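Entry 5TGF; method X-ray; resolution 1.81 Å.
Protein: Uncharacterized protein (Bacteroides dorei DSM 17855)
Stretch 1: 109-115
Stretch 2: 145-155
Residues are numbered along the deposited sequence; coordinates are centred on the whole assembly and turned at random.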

# COMPACT_ATOMS: atom_id res chain seq x y z
N GLY A 109 0.67 16.06 7.91
CA GLY A 109 -0.06 16.64 9.04
C GLY A 109 -1.55 16.76 8.89
O GLY A 109 -2.21 17.36 9.75
N VAL A 110 -2.11 16.21 7.81
CA VAL A 110 -3.55 16.12 7.67
C VAL A 110 -4.09 15.11 8.70
O VAL A 110 -3.44 14.11 9.02
CB VAL A 110 -3.95 15.73 6.24
CG1 VAL A 110 -5.45 15.49 6.12
CG2 VAL A 110 -3.50 16.82 5.28
N ARG A 111 -5.26 15.40 9.27
CA ARG A 111 -5.83 14.49 10.27
C ARG A 111 -5.92 13.06 9.66
O ARG A 111 -6.29 12.94 8.50
CB ARG A 111 -7.22 15.00 10.62
CG ARG A 111 -7.80 14.42 11.88
CD ARG A 111 -9.27 14.78 12.01
NE ARG A 111 -9.86 13.95 13.04
CZ ARG A 111 -10.01 14.31 14.30
NH1 ARG A 111 -9.71 15.53 14.68
NH2 ARG A 111 -10.49 13.44 15.19
N PRO A 112 -5.60 12.00 10.43
CA PRO A 112 -5.68 10.65 9.87
C PRO A 112 -7.03 10.21 9.30
O PRO A 112 -7.07 9.63 8.22
CB PRO A 112 -5.29 9.76 11.05
CG PRO A 112 -4.37 10.62 11.88
CD PRO A 112 -5.00 11.99 11.77
N TYR A 113 -8.10 10.40 10.07
CA TYR A 113 -9.46 9.99 9.69
C TYR A 113 -10.46 11.06 10.10
O TYR A 113 -10.14 11.96 10.90
CB TYR A 113 -9.80 8.63 10.32
CG TYR A 113 -8.83 7.56 9.87
CD1 TYR A 113 -8.90 7.02 8.57
CD2 TYR A 113 -7.76 7.21 10.67
CE1 TYR A 113 -7.97 6.11 8.13
CE2 TYR A 113 -6.79 6.32 10.22
CZ TYR A 113 -6.89 5.77 8.95
OH TYR A 113 -5.91 4.90 8.49
N LEU A 114 -11.66 11.03 9.52
CA LEU A 114 -12.68 12.04 9.90
C LEU A 114 -12.97 11.92 11.43
O LEU A 114 -12.84 10.85 11.98
CB LEU A 114 -13.96 11.86 9.10
CG LEU A 114 -13.89 12.09 7.58
CD1 LEU A 114 -15.30 11.94 7.03
CD2 LEU A 114 -13.32 13.43 7.18
N PRO A 115 -13.35 13.03 12.10
CA PRO A 115 -13.75 12.97 13.50
C PRO A 115 -15.01 12.12 13.74
O PRO A 115 -15.99 12.15 12.96
CB PRO A 115 -14.03 14.41 13.88
CG PRO A 115 -13.67 15.26 12.72
CD PRO A 115 -13.63 14.35 11.52
N PHE A 145 5.87 11.98 11.27
CA PHE A 145 5.18 10.82 10.64
C PHE A 145 3.93 10.43 11.43
O PHE A 145 3.97 10.23 12.67
CB PHE A 145 6.11 9.62 10.55
CG PHE A 145 5.50 8.42 9.85
CD1 PHE A 145 5.63 8.25 8.47
CD2 PHE A 145 4.87 7.42 10.58
CE1 PHE A 145 5.11 7.13 7.84
CE2 PHE A 145 4.33 6.28 9.95
CZ PHE A 145 4.48 6.14 8.57
N GLU A 146 2.79 10.43 10.76
CA GLU A 146 1.58 9.91 11.34
C GLU A 146 0.70 9.28 10.27
O GLU A 146 0.16 9.96 9.41
CB GLU A 146 0.80 10.97 12.11
CG GLU A 146 -0.43 10.37 12.83
CD GLU A 146 -1.24 11.39 13.63
OE1 GLU A 146 -1.46 12.51 13.14
OE2 GLU A 146 -1.73 11.02 14.72
N TYR A 147 0.52 7.98 10.40
CA TYR A 147 -0.24 7.18 9.42
C TYR A 147 -1.71 7.53 9.41
O TYR A 147 -2.33 7.80 10.45
CB TYR A 147 -0.06 5.71 9.74
CG TYR A 147 -0.53 4.71 8.71
CD1 TYR A 147 -1.82 4.18 8.76
CD2 TYR A 147 0.37 4.18 7.79
CE1 TYR A 147 -2.24 3.22 7.85
CE2 TYR A 147 -0.03 3.21 6.87
CZ TYR A 147 -1.32 2.70 6.94
OH TYR A 147 -1.74 1.72 6.07
N GLY A 148 -2.27 7.58 8.21
CA GLY A 148 -3.70 7.84 8.07
C GLY A 148 -4.18 7.66 6.66
O GLY A 148 -3.45 7.13 5.83
N GLY A 149 -5.42 8.06 6.43
CA GLY A 149 -6.12 7.86 5.16
C GLY A 149 -6.62 9.12 4.46
O GLY A 149 -6.75 9.13 3.25
N LEU A 150 -6.86 10.20 5.18
CA LEU A 150 -7.40 11.40 4.53
C LEU A 150 -6.46 12.06 3.54
O LEU A 150 -6.91 12.56 2.51
CB LEU A 150 -7.90 12.43 5.56
CG LEU A 150 -8.98 11.95 6.54
CD1 LEU A 150 -9.41 13.11 7.44
CD2 LEU A 150 -10.17 11.43 5.77
N ALA A 151 -5.17 12.15 3.86
CA ALA A 151 -4.23 12.83 2.99
C ALA A 151 -4.17 12.22 1.62
O ALA A 151 -4.06 12.94 0.62
CB ALA A 151 -2.84 12.88 3.61
N MSE A 152 -4.30 10.90 1.53
CA MSE A 152 -4.24 10.24 0.22
C MSE A 152 -5.45 10.54 -0.60
O MSE A 152 -5.41 10.44 -1.82
CB MSE A 152 -3.95 8.74 0.35
CG MSE A 152 -2.49 8.61 0.78
SE MSE A 152 -2.01 6.71 0.96
CE MSE A 152 -2.68 6.01 -0.74
N GLN A 153 -6.57 10.89 0.05
CA GLN A 153 -7.75 11.36 -0.70
C GLN A 153 -7.43 12.61 -1.48
O GLN A 153 -7.81 12.74 -2.64
CB GLN A 153 -8.96 11.64 0.20
CG GLN A 153 -9.41 10.48 1.04
CD GLN A 153 -10.07 9.40 0.23
OE1 GLN A 153 -9.41 8.52 -0.33
NE2 GLN A 153 -11.39 9.45 0.17
N ILE A 154 -6.70 13.52 -0.85
CA ILE A 154 -6.27 14.76 -1.51
C ILE A 154 -5.32 14.44 -2.66
O ILE A 154 -5.50 14.96 -3.76
CB ILE A 154 -5.59 15.71 -0.52
CG1 ILE A 154 -6.55 16.07 0.63
CG2 ILE A 154 -5.10 16.96 -1.21
CD1 ILE A 154 -5.91 17.04 1.60
N ALA A 155 -4.34 13.57 -2.41
CA ALA A 155 -3.41 13.12 -3.45
C ALA A 155 -4.14 12.56 -4.65
O ALA A 155 -3.84 12.92 -5.81
CB ALA A 155 -2.41 12.08 -2.91
O HOH W 1 0.46 13.08 8.38
O HOH W 2 -2.25 10.97 8.52
O HOH W 3 -1.37 13.40 10.50
O HOH W 4 -4.43 11.68 6.68

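A loop that passes a neighbouring segment can be held there by a few backbone hydrogen bonds, provided that the side chains around them leave room and supply apolar cover. The contact between residues 109-115 and 145-155 of this Bacteroides dorei protein is a compact example, burying 506 Å² in all.

The approach along the second stretch begins with Glu 146, whose CA-to-CB bond points toward the loop. Its extended side chain lies against the proline ring, with Glu 146 CD 3.7 Å from Pro 112 CG, a packing contact made by the carboxylate carbon itself. Water 3 lies 2.8 Å from Glu 146 OE1 and 2.6 Å from Val 110 O, while water 1 joins Glu 146 O (3.3 Å) to Gly 109 N (3.0 Å). Water 3 links two acceptors that could not bond to each other, and water 1 spans a donor and an acceptor too far apart to bond directly.

At Tyr 147 the backbone closes in: Tyr 147 O is 3.6 Å from Pro 112 CB. The chains draw closest in register at the next residue, where Gly 148 CA and Pro 112 CA are 3.9 Å apart. Such proximity depends on glycine, since an ideal CB on Gly 148 would fall 2.5 Å from Pro 112 CA. Gly 149 repeats the principle against a different neighbour, for a CB there would sit 2.9 Å from Tyr 113 CE1. The tyrosine ring, whose own CA-to-CB bond points away, swings its end back to cover this glycine pair, bringing Tyr 113 OH to 3.7 Å from Gly 148 CA.

The polar centre follows directly. Pro 112 O accepts two hydrogen bonds from consecutive amides, one from Gly 149 N at 2.9 Å and nearly straight at 166°, the other from Leu 150 N at 3.1 Å and 153°. A single carbonyl therefore ties the loop to two successive residues of the second stretch.

Leu 150 contributes the largest covered area, 108 Å². Its side chain reaches into the loop, with Leu 150 CD1 3.3 Å from Arg 111 O and 3.9 Å from Leu 114 CD2, while Leu 150 CB meets Val 110 CG1 at 4.0 Å. Beyond it, Ala 151 N donates to water 4 at 3.0 Å, and that water donates to Arg 111 O at 2.9 Å. Ala 151 CB packs 4.0 Å from Val 110 CB. One helical turn after Leu 150, Ile 154 CD1 comes within 4.4 Å of Val 110 CG2, completing the apolar surface against which the valine rests.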